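Local structure of 4-hydroxybenzoyl-CoA Thioesterase (Pseudomonas sp. CBS3, 1LO7) at residues F13-P18 with Y24-R29; R29-A34 with Q94-S99. The protein hydrolyses 4-hydroxybenzoyl-CoA to 4-hydroxybenzoate and coenzyme A, the last step in converting 4-chlorobenzoate to 4-hydroxybenzoate. All coordinates share one frame; numbering follows the deposited sequence. Where two conformers were deposited one is given.

Contact 1: F13-P18 with Y24-R29. Unlike the reference sequence in segment 24-29: Tyr24 (reference Phe). With 4CO (4-hydroxyphenacyl coenzyme A), chain B.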
loop_
_atom_site.group_PDB
_atom_site.type_symbol
_atom_site.label_atom_id
_atom_site.label_comp_id
_atom_site.label_asym_id
_atom_site.label_seq_id
_atom_site.Cartn_x
_atom_site.Cartn_y
_atom_site.Cartn_z
ATOM N N PHE A 13 6.562 -8.218 7.171
ATOM C CA PHE A 13 5.378 -8.858 7.665
ATOM C C PHE A 13 4.113 -8.262 7.043
ATOM O O PHE A 13 3.202 -8.995 6.644
ATOM C CB PHE A 13 5.383 -8.609 9.181
ATOM C CG PHE A 13 4.223 -9.122 9.948
ATOM C CD1 PHE A 13 4.195 -10.451 10.324
ATOM C CD2 PHE A 13 3.171 -8.284 10.319
ATOM C CE1 PHE A 13 3.134 -10.922 11.084
ATOM C CE2 PHE A 13 2.087 -8.740 11.076
ATOM C CZ PHE A 13 2.084 -10.083 11.456
ATOM N N GLY A 14 4.081 -6.944 6.967
ATOM C CA GLY A 14 2.918 -6.244 6.427
ATOM C C GLY A 14 2.739 -6.445 4.922
ATOM O O GLY A 14 1.655 -6.155 4.401
ATOM N N ASP A 15 3.786 -6.929 4.255
ATOM C CA ASP A 15 3.691 -7.180 2.815
ATOM C C ASP A 15 2.990 -8.506 2.534
ATOM O O ASP A 15 2.756 -8.864 1.387
ATOM C CB ASP A 15 5.088 -7.285 2.213
ATOM C CG ASP A 15 5.810 -5.970 2.284
ATOM O OD1 ASP A 15 5.229 -4.923 2.228
ATOM O OD2 ASP A 15 7.114 -6.063 2.357
ATOM N N CYS A 16 2.672 -9.256 3.596
ATOM C CA CYS A 16 2.015 -10.585 3.481
ATOM C C CYS A 16 0.548 -10.533 3.838
ATOM O O CYS A 16 0.080 -9.665 4.581
ATOM C CB CYS A 16 2.720 -11.637 4.326
ATOM S SG CYS A 16 4.478 -11.788 3.879
ATOM N N ASP A 17 -0.172 -11.490 3.269
ATOM C CA ASP A 17 -1.616 -11.595 3.489
ATOM C C ASP A 17 -1.956 -12.593 4.594
ATOM O O ASP A 17 -1.097 -13.167 5.261
ATOM C CB ASP A 17 -2.313 -11.952 2.157
ATOM C CG ASP A 17 -1.918 -13.304 1.639
ATOM O OD1 ASP A 17 -1.402 -14.175 2.316
ATOM O OD2 ASP A 17 -2.180 -13.410 0.370
ATOM N N PRO A 18 -3.260 -12.789 4.798
ATOM C CA PRO A 18 -3.684 -13.730 5.822
ATOM C C PRO A 18 -3.184 -15.148 5.547
ATOM O O PRO A 18 -3.069 -15.933 6.464
ATOM C CB PRO A 18 -5.219 -13.673 5.785
ATOM C CG PRO A 18 -5.515 -12.249 5.342
ATOM C CD PRO A 18 -4.422 -11.982 4.326
ATOM N N TYR A 24 0.232 -10.281 -3.671
ATOM C CA TYR A 24 0.700 -9.901 -5.014
ATOM C C TYR A 24 0.909 -8.450 -5.470
ATOM O O TYR A 24 1.866 -8.164 -6.195
ATOM C CB TYR A 24 0.197 -10.793 -6.157
ATOM C CG TYR A 24 -1.073 -10.275 -6.768
ATOM C CD1 TYR A 24 -1.020 -9.447 -7.887
ATOM C CD2 TYR A 24 -2.305 -10.617 -6.210
ATOM C CE1 TYR A 24 -2.197 -8.989 -8.476
ATOM C CE2 TYR A 24 -3.492 -10.173 -6.786
ATOM C CZ TYR A 24 -3.423 -9.366 -7.920
ATOM O OH TYR A 24 -4.577 -8.908 -8.488
ATOM N N PRO A 25 0.029 -7.535 -5.074
ATOM C CA PRO A 25 0.251 -6.175 -5.525
ATOM C C PRO A 25 1.604 -5.645 -5.062
ATOM O O PRO A 25 2.198 -4.766 -5.694
ATOM C CB PRO A 25 -0.935 -5.381 -5.062
ATOM C CG PRO A 25 -2.032 -6.432 -4.872
ATOM C CD PRO A 25 -1.322 -7.710 -4.454
ATOM N N ASN A 26 2.121 -6.204 -3.973
ATOM C CA ASN A 26 3.437 -5.813 -3.469
ATOM C C ASN A 26 4.536 -6.078 -4.487
ATOM O O ASN A 26 5.487 -5.286 -4.611
ATOM C CB ASN A 26 3.768 -6.391 -2.074
ATOM C CG ASN A 26 2.821 -5.790 -1.056
ATOM O OD1 ASN A 26 2.607 -4.579 -1.083
ATOM N ND2 ASN A 26 2.202 -6.597 -0.198
ATOM N N TYR A 27 4.441 -7.207 -5.235
ATOM C CA TYR A 27 5.441 -7.455 -6.251
ATOM C C TYR A 27 5.447 -6.299 -7.269
ATOM O O TYR A 27 6.481 -5.824 -7.703
ATOM C CB TYR A 27 5.198 -8.757 -7.038
ATOM C CG TYR A 27 5.474 -9.994 -6.208
ATOM C CD1 TYR A 27 6.785 -10.308 -5.848
ATOM C CD2 TYR A 27 4.452 -10.844 -5.797
ATOM C CE1 TYR A 27 7.057 -11.454 -5.100
ATOM C CE2 TYR A 27 4.705 -11.992 -5.044
ATOM C CZ TYR A 27 6.019 -12.288 -4.695
ATOM O OH TYR A 27 6.299 -13.400 -3.928
ATOM N N HIS A 28 4.268 -5.809 -7.650
ATOM C CA HIS A 28 4.241 -4.712 -8.607
ATOM C C HIS A 28 4.892 -3.453 -8.017
ATOM O O HIS A 28 5.528 -2.700 -8.722
ATOM C CB HIS A 28 2.784 -4.448 -9.074
ATOM C CG HIS A 28 2.277 -5.632 -9.828
ATOM N ND1 HIS A 28 2.749 -5.932 -11.128
ATOM C CD2 HIS A 28 1.357 -6.586 -9.462
ATOM C CE1 HIS A 28 2.101 -7.057 -11.518
ATOM N NE2 HIS A 28 1.260 -7.461 -10.540
ATOM N N ARG A 29 4.737 -3.219 -6.686
ATOM C CA ARG A 29 5.380 -2.058 -6.069
ATOM C C ARG A 29 6.875 -2.252 -6.260
ATOM O O ARG A 29 7.568 -1.323 -6.637
ATOM C CB ARG A 29 5.156 -2.050 -4.532
ATOM C CG ARG A 29 3.800 -1.568 -4.077
ATOM C CD ARG A 29 3.890 -0.886 -2.703
ATOM N NE ARG A 29 4.284 -1.823 -1.671
ATOM C CZ ARG A 29 5.488 -1.901 -1.113
ATOM N NH1 ARG A 29 6.440 -1.074 -1.466
ATOM N NH2 ARG A 29 5.745 -2.828 -0.158
HETATM N N1A 4CO B . 0.324 -19.576 -16.592
HETATM C C2A 4CO B . -0.838 -20.285 -16.723
HETATM N N3A 4CO B . -1.294 -21.219 -15.929
HETATM C C4A 4CO B . -0.478 -21.433 -14.875
HETATM C C5A 4CO B . 0.728 -20.804 -14.622
HETATM C C6A 4CO B . 1.135 -19.817 -15.532
HETATM N N6A 4CO B . 2.256 -19.140 -15.397
HETATM N N7A 4CO B . 1.311 -21.292 -13.456
HETATM C C8A 4CO B . 0.455 -22.226 -13.022
HETATM N N9A 4CO B . -0.626 -22.364 -13.853
HETATM C C1D 4CO B . -1.718 -23.337 -13.759
HETATM C C2D 4CO B . -1.246 -24.748 -14.095
HETATM O O2D 4CO B . -1.146 -24.952 -15.506
HETATM C C3D 4CO B . -2.409 -25.541 -13.523
HETATM O O3D 4CO B . -3.578 -25.299 -14.265
HETATM P P3D 4CO B . -4.504 -26.472 -14.779
HETATM O O7A 4CO B . -3.912 -26.954 -16.010
HETATM O O8A 4CO B . -4.591 -27.524 -13.762
HETATM O O9A 4CO B . -5.908 -25.860 -15.035
HETATM C C4D 4CO B . -2.589 -24.786 -12.210
HETATM O O4D 4CO B . -2.039 -23.451 -12.431
HETATM C C5D 4CO B . -2.035 -25.421 -10.969
HETATM O O5D 4CO B . -0.608 -25.386 -11.066
HETATM P P1A 4CO B . 0.199 -26.716 -10.757
HETATM O O1A 4CO B . 1.570 -26.373 -11.165
HETATM O O2A 4CO B . -0.330 -27.863 -11.459
HETATM O O3A 4CO B . 0.097 -27.038 -9.272
HETATM P P2A 4CO B . 1.024 -26.621 -8.032
HETATM O O4A 4CO B . 0.300 -27.060 -6.819
HETATM O O5A 4CO B . 2.288 -27.346 -8.139
HETATM O O6A 4CO B . 1.503 -25.047 -8.080
HETATM C CBP 4CO B . 1.135 -23.007 -6.998
HETATM C CCP 4CO B . 0.510 -24.073 -7.901
HETATM C CDP 4CO B . 1.603 -23.613 -5.664
HETATM C CEP 4CO B . 0.155 -21.859 -6.796
HETATM C CAP 4CO B . 2.477 -22.517 -7.566
HETATM O OAP 4CO B . 2.297 -22.008 -8.889
HETATM C C9P 4CO B . 2.949 -21.258 -6.841
HETATM O O9P 4CO B . 3.260 -21.309 -5.669
HETATM N N8P 4CO B . 2.911 -20.010 -7.577
HETATM C C7P 4CO B . 3.154 -18.845 -6.717
HETATM C C6P 4CO B . 1.848 -18.259 -6.161
HETATM C C5P 4CO B . 2.137 -16.866 -5.593
HETATM O O5P 4CO B . 2.982 -16.668 -4.727
HETATM N N4P 4CO B . 1.297 -15.841 -6.167
HETATM C C3P 4CO B . 1.604 -14.478 -5.759
HETATM C C2P 4CO B . 1.127 -14.196 -4.358
HETATM S S1P 4CO B . -0.408 -15.008 -3.915
HETATM O O1B 4CO B . -1.949 -12.193 -3.309
HETATM C C1B 4CO B . -2.131 -13.300 -2.835
HETATM C C2B 4CO B . -3.495 -13.831 -2.731
HETATM C C3B 4CO B . -3.690 -15.114 -2.164
HETATM C C4B 4CO B . -4.981 -15.621 -2.039
HETATM C C5B 4CO B . -6.082 -14.840 -2.451
HETATM O O2B 4CO B . -7.401 -15.308 -2.272
HETATM C C6B 4CO B . -5.869 -13.563 -3.042
HETATM C C7B 4CO B . -4.564 -13.054 -3.181
HETATM C CB 4CO B . -0.990 -14.145 -2.402
HETATM O O HOH W 1 0.457 -6.252 1.943
#
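Asp15 and Asn26 mark the closest approach of the two backbones, their CA atoms 6.4 Å apart. Residues 13-15 form a short 3-10 turn, after which the chain runs extended through Cys16 and Asp17; residues 25-29 are the opening of helix 25-41, and little surface is buried between the two. Asn26 links the helix to the turn, its CG standing beside its own backbone N (chi1 -66°) and thereby reaching across. Its ND2 makes a bent, weak hydrogen bond to Asp15 O at 2.8 Å and also donates to a water that in turn donates to Gly14 O, so one amide nitrogen ties two successive carbonyls of the turn. The other end of the amide is engaged as well: Asn26 OD1 accepts from Arg29 NE at 3.3 Å, the donor tilted out of the carbonyl plane. Arg29, its chain bent at chi2 and chi3, then brings NH2 edge-on to Asp15 OD1 at 3.2 Å, a long and weak salt bridge with carboxylate and guanidinium planes 44° apart; the firmer partner of Asp15 is the backbone N of Glu12, which meets OD2. A leucine in place of Asn26 would probably leave the Asp15 carbonyl and the bridging water without their donor and Arg29 freer to turn. Beyond this network both segments meet bound 4-hydroxyphenacyl-CoA. Tyr24 N points almost straight at the ketone oxygen O1B (2.9 Å, 172°), while OD2 of the active-site Asp17 lies 3.1 Å from the methylene CB and 3.2 Å from the ketone carbon C1B. The backbone N-H of Tyr24 would be expected to polarise a thioester carbonyl placed like this ketone, with the Asp17 side chain beside the carbonyl carbon.

Contact 2: R29-A34 with Q94-S99. With 4CO (4-hydroxyphenacyl coenzyme A), chain C.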
loop_
_atom_site.group_PDB
_atom_site.type_symbol
_atom_site.label_atom_id
_atom_site.label_comp_id
_atom_site.label_asym_id
_atom_site.label_seq_id
_atom_site.Cartn_x
_atom_site.Cartn_y
_atom_site.Cartn_z
ATOM N N ARG A 29 4.737 -3.219 -6.686
ATOM C CA ARG A 29 5.380 -2.058 -6.069
ATOM C C ARG A 29 6.875 -2.252 -6.260
ATOM O O ARG A 29 7.568 -1.323 -6.637
ATOM C CB ARG A 29 5.156 -2.050 -4.532
ATOM C CG ARG A 29 3.800 -1.568 -4.077
ATOM C CD ARG A 29 3.890 -0.886 -2.703
ATOM N NE ARG A 29 4.284 -1.823 -1.671
ATOM C CZ ARG A 29 5.488 -1.901 -1.113
ATOM N NH1 ARG A 29 6.440 -1.074 -1.466
ATOM N NH2 ARG A 29 5.745 -2.828 -0.158
ATOM N N TRP A 30 7.349 -3.461 -6.011
ATOM C CA TRP A 30 8.780 -3.697 -6.139
ATOM C C TRP A 30 9.278 -3.614 -7.597
ATOM O O TRP A 30 10.422 -3.120 -7.870
ATOM C CB TRP A 30 9.203 -5.001 -5.445
ATOM C CG TRP A 30 8.835 -4.991 -4.001
ATOM C CD1 TRP A 30 8.868 -3.924 -3.153
ATOM C CD2 TRP A 30 8.369 -6.106 -3.249
ATOM N NE1 TRP A 30 8.439 -4.315 -1.895
ATOM C CE2 TRP A 30 8.111 -5.652 -1.944
ATOM C CE3 TRP A 30 8.101 -7.442 -3.575
ATOM C CZ2 TRP A 30 7.625 -6.534 -0.981
ATOM C CZ3 TRP A 30 7.636 -8.298 -2.617
ATOM C CH2 TRP A 30 7.388 -7.843 -1.328
ATOM N N LEU A 31 8.447 -4.115 -8.528
ATOM C CA LEU A 31 8.794 -4.054 -9.948
ATOM C C LEU A 31 8.915 -2.585 -10.362
ATOM O O LEU A 31 9.815 -2.190 -11.063
ATOM C CB LEU A 31 7.743 -4.773 -10.822
ATOM C CG LEU A 31 8.141 -6.213 -11.183
ATOM C CD1 LEU A 31 9.090 -6.803 -10.154
ATOM C CD2 LEU A 31 6.912 -7.093 -11.373
ATOM N N ASP A 32 7.989 -1.744 -9.866
ATOM C CA ASP A 32 8.042 -0.314 -10.195
ATOM C C ASP A 32 9.310 0.346 -9.651
ATOM O O ASP A 32 9.933 1.208 -10.313
ATOM C CB ASP A 32 6.776 0.424 -9.739
ATOM C CG ASP A 32 6.688 1.743 -10.448
ATOM O OD1 ASP A 32 6.672 1.799 -11.667
ATOM O OD2 ASP A 32 6.629 2.804 -9.664
ATOM N N ALA A 33 9.729 -0.058 -8.438
ATOM C CA ALA A 33 10.946 0.534 -7.886
ATOM C C ALA A 33 12.143 0.028 -8.691
ATOM O O ALA A 33 13.099 0.757 -8.992
ATOM C CB ALA A 33 11.104 0.123 -6.412
ATOM N N ALA A 34 12.099 -1.268 -9.062
ATOM C CA ALA A 34 13.237 -1.812 -9.829
ATOM C C ALA A 34 13.306 -1.144 -11.219
ATOM O O ALA A 34 14.361 -0.932 -11.779
ATOM C CB ALA A 34 13.104 -3.320 -9.999
ATOM N N GLN A 94 10.438 -3.875 -20.636
ATOM C CA GLN A 94 11.346 -3.980 -19.512
ATOM C C GLN A 94 11.044 -5.309 -18.780
ATOM O O GLN A 94 9.929 -5.543 -18.308
ATOM C CB GLN A 94 11.200 -2.776 -18.538
ATOM C CG GLN A 94 12.377 -2.612 -17.575
ATOM C CD GLN A 94 12.328 -1.253 -16.869
ATOM O OE1 GLN A 94 13.369 -0.652 -16.553
ATOM N NE2 GLN A 94 11.132 -0.752 -16.638
ATOM N N ARG A 95 12.045 -6.156 -18.721
ATOM C CA ARG A 95 11.887 -7.451 -18.084
ATOM C C ARG A 95 12.481 -7.456 -16.685
ATOM O O ARG A 95 13.576 -6.909 -16.444
ATOM C CB ARG A 95 12.571 -8.550 -18.921
ATOM C CG ARG A 95 12.659 -9.889 -18.136
ATOM C CD ARG A 95 12.957 -11.080 -19.036
ATOM N NE ARG A 95 11.848 -11.310 -19.950
ATOM C CZ ARG A 95 11.845 -12.279 -20.855
ATOM N NH1 ARG A 95 12.874 -13.111 -20.998
ATOM N NH2 ARG A 95 10.797 -12.409 -21.631
ATOM N N HIS A 96 11.739 -8.095 -15.753
ATOM C CA HIS A 96 12.189 -8.213 -14.385
ATOM C C HIS A 96 12.129 -9.672 -13.932
ATOM O O HIS A 96 11.088 -10.312 -14.094
ATOM C CB HIS A 96 11.346 -7.418 -13.399
ATOM C CG HIS A 96 11.067 -5.998 -13.748
ATOM N ND1 HIS A 96 11.942 -5.002 -13.414
ATOM C CD2 HIS A 96 9.975 -5.454 -14.332
ATOM C CE1 HIS A 96 11.394 -3.868 -13.817
ATOM N NE2 HIS A 96 10.215 -4.114 -14.400
ATOM N N SER A 97 13.233 -10.197 -13.400
ATOM C CA SER A 97 13.248 -11.568 -12.887
ATOM C C SER A 97 13.482 -11.484 -11.383
ATOM O O SER A 97 14.464 -10.862 -10.931
ATOM C CB SER A 97 14.308 -12.396 -13.564
ATOM O OG SER A 97 14.032 -12.339 -14.965
ATOM N N VAL A 98 12.569 -12.093 -10.597
ATOM C CA VAL A 98 12.645 -12.049 -9.127
ATOM C C VAL A 98 12.977 -13.438 -8.580
ATOM O O VAL A 98 12.289 -14.432 -8.872
ATOM C CB VAL A 98 11.307 -11.598 -8.492
ATOM C CG1 VAL A 98 11.443 -11.497 -6.964
ATOM C CG2 VAL A 98 10.850 -10.259 -9.103
ATOM N N SER A 99 14.031 -13.487 -7.783
ATOM C CA SER A 99 14.412 -14.765 -7.229
ATOM C C SER A 99 14.718 -14.648 -5.764
ATOM O O SER A 99 14.891 -13.563 -5.212
ATOM C CB SER A 99 15.637 -15.331 -7.931
ATOM O OG SER A 99 16.735 -14.468 -7.765
HETATM N N1A 4CO C . 0.430 -3.323 -25.444
HETATM C C2A 4CO C . 1.605 -3.031 -26.078
HETATM N N3A 4CO C . 2.053 -1.851 -26.419
HETATM C C4A 4CO C . 1.212 -0.862 -26.051
HETATM C C5A 4CO C . -0.011 -1.009 -25.419
HETATM C C6A 4CO C . -0.407 -2.315 -25.095
HETATM N N6A 4CO C . -1.541 -2.585 -24.484
HETATM N N7A 4CO C . -0.618 0.227 -25.213
HETATM C C8A 4CO C . 0.240 1.111 -25.739
HETATM N N9A 4CO C . 1.345 0.504 -26.275
HETATM C C1D 4CO C . 2.449 1.127 -27.012
HETATM C C2D 4CO C . 2.008 1.603 -28.392
HETATM O O2D 4CO C . 1.949 0.527 -29.330
HETATM C C3D 4CO C . 3.166 2.531 -28.716
HETATM O O3D 4CO C . 4.351 1.794 -28.882
HETATM P P3D 4CO C . 5.309 2.012 -30.120
HETATM O O7A 4CO C . 4.759 1.231 -31.209
HETATM O O8A 4CO C . 5.384 3.439 -30.451
HETATM O O9A 4CO C . 6.710 1.486 -29.706
HETATM C C4D 4CO C . 3.298 3.227 -27.365
HETATM O O4D 4CO C . 2.735 2.309 -26.379
HETATM C C5D 4CO C . 2.719 4.606 -27.242
HETATM O O5D 4CO C . 1.296 4.484 -27.304
HETATM P P1A 4CO C . 0.500 5.453 -28.276
HETATM O O1A 4CO C . -0.864 4.903 -28.247
HETATM O O2A 4CO C . 1.066 5.492 -29.605
HETATM O O3A 4CO C . 0.567 6.876 -27.739
HETATM P P2A 4CO C . -0.401 7.677 -26.742
HETATM O O4A 4CO C . 0.296 8.945 -26.434
HETATM O O5A 4CO C . -1.650 7.962 -27.444
HETATM O O6A 4CO C . -0.902 6.776 -25.459
HETATM C CBP 4CO C . -0.595 6.584 -23.149
HETATM C CCP 4CO C . 0.071 6.413 -24.516
HETATM C CDP 4CO C . -1.090 8.026 -22.948
HETATM C CEP 4CO C . 0.362 6.146 -22.048
HETATM C CAP 4CO C . -1.928 5.821 -23.083
HETATM O OAP 4CO C . -1.719 4.436 -23.367
HETATM C C9P 4CO C . -2.438 5.740 -21.645
HETATM O O9P 4CO C . -2.781 6.747 -21.062
HETATM N N8P 4CO C . -2.399 4.445 -20.994
HETATM C C7P 4CO C . -2.683 4.532 -19.557
HETATM C C6P 4CO C . -1.402 4.701 -18.728
HETATM C C5P 4CO C . -1.727 4.418 -17.257
HETATM O O5P 4CO C . -2.599 5.026 -16.645
HETATM N N4P 4CO C . -0.887 3.393 -16.685
HETATM C C3P 4CO C . -1.226 2.992 -15.327
HETATM C C2P 4CO C . -0.793 4.022 -14.318
HETATM S S1P 4CO C . 0.742 4.858 -14.717
HETATM O O1B 4CO C . 2.223 3.863 -11.981
HETATM C C1B 4CO C . 2.408 4.865 -12.650
HETATM C C2B 4CO C . 3.777 5.260 -13.001
HETATM C C3B 4CO C . 3.976 6.436 -13.767
HETATM C C4B 4CO C . 5.271 6.835 -14.089
HETATM C C5B 4CO C . 6.370 6.082 -13.626
HETATM O O2B 4CO C . 7.690 6.506 -13.885
HETATM C C6B 4CO C . 6.155 4.891 -12.879
HETATM C C7B 4CO C . 4.846 4.478 -12.563
HETATM C CB 4CO C . 1.269 5.670 -13.155
#
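Leu31 lies over one face of the His96 imidazole, crossing it at a slant: CB sits above the ring, displaced toward its rim, and CG comes within 3.7 Å of CD2. The leucine branch CD1 continues past the ring to meet Val98 CG2 at 4.0 Å; these Leu31 distances hold for one of two modelled conformers. Ala34, a turn further along the helix, brings its CB obliquely to His96 ND1 at 4.0 Å. With CG beside its own backbone N (chi1 -49°), His96 projects its ring into the space facing the helix, where CE1 comes 3.6 Å from Leu31 O. No hydrogen bond joins the segments; the two ring nitrogens are satisfied by Thr82 and Glu115 on the adjoining strands, which fixes the rotation of the imidazole. Asp32, directed away from the strand, instead places OD1 3.4 Å from C6B of a bound inhibitor's ring, and a salt bridge to Arg117 holds that carboxylate. The axes of helix segment 29-34 and strand segment 94-99 approach to 9.7 Å, their N-to-C directions 123° apart. Such packing of a long helix against the concave face of a curled antiparallel sheet is the hallmark of the hot dog fold.

Contacts 1 and 2 follow one another along the chain, their centres about 14 Å apart, and helix 25-41 runs through both. Contact 1 fastens the first turn of that helix to the loop leaving strand 4-10; contact 2 beds the next turns on strand 91-101, close to the middle of the chain. Arg29 belongs to both ranges, and they also touch directly, Asp15 OD2 lying 3.4 Å from Trp30 CZ2. Two different bound inhibitor molecules flank this region: one meets Asp17 and Tyr24 in contact 1, whereas Asp32 on the helix faces another. This matches a tetramer whose active sites are assembled from more than one subunit.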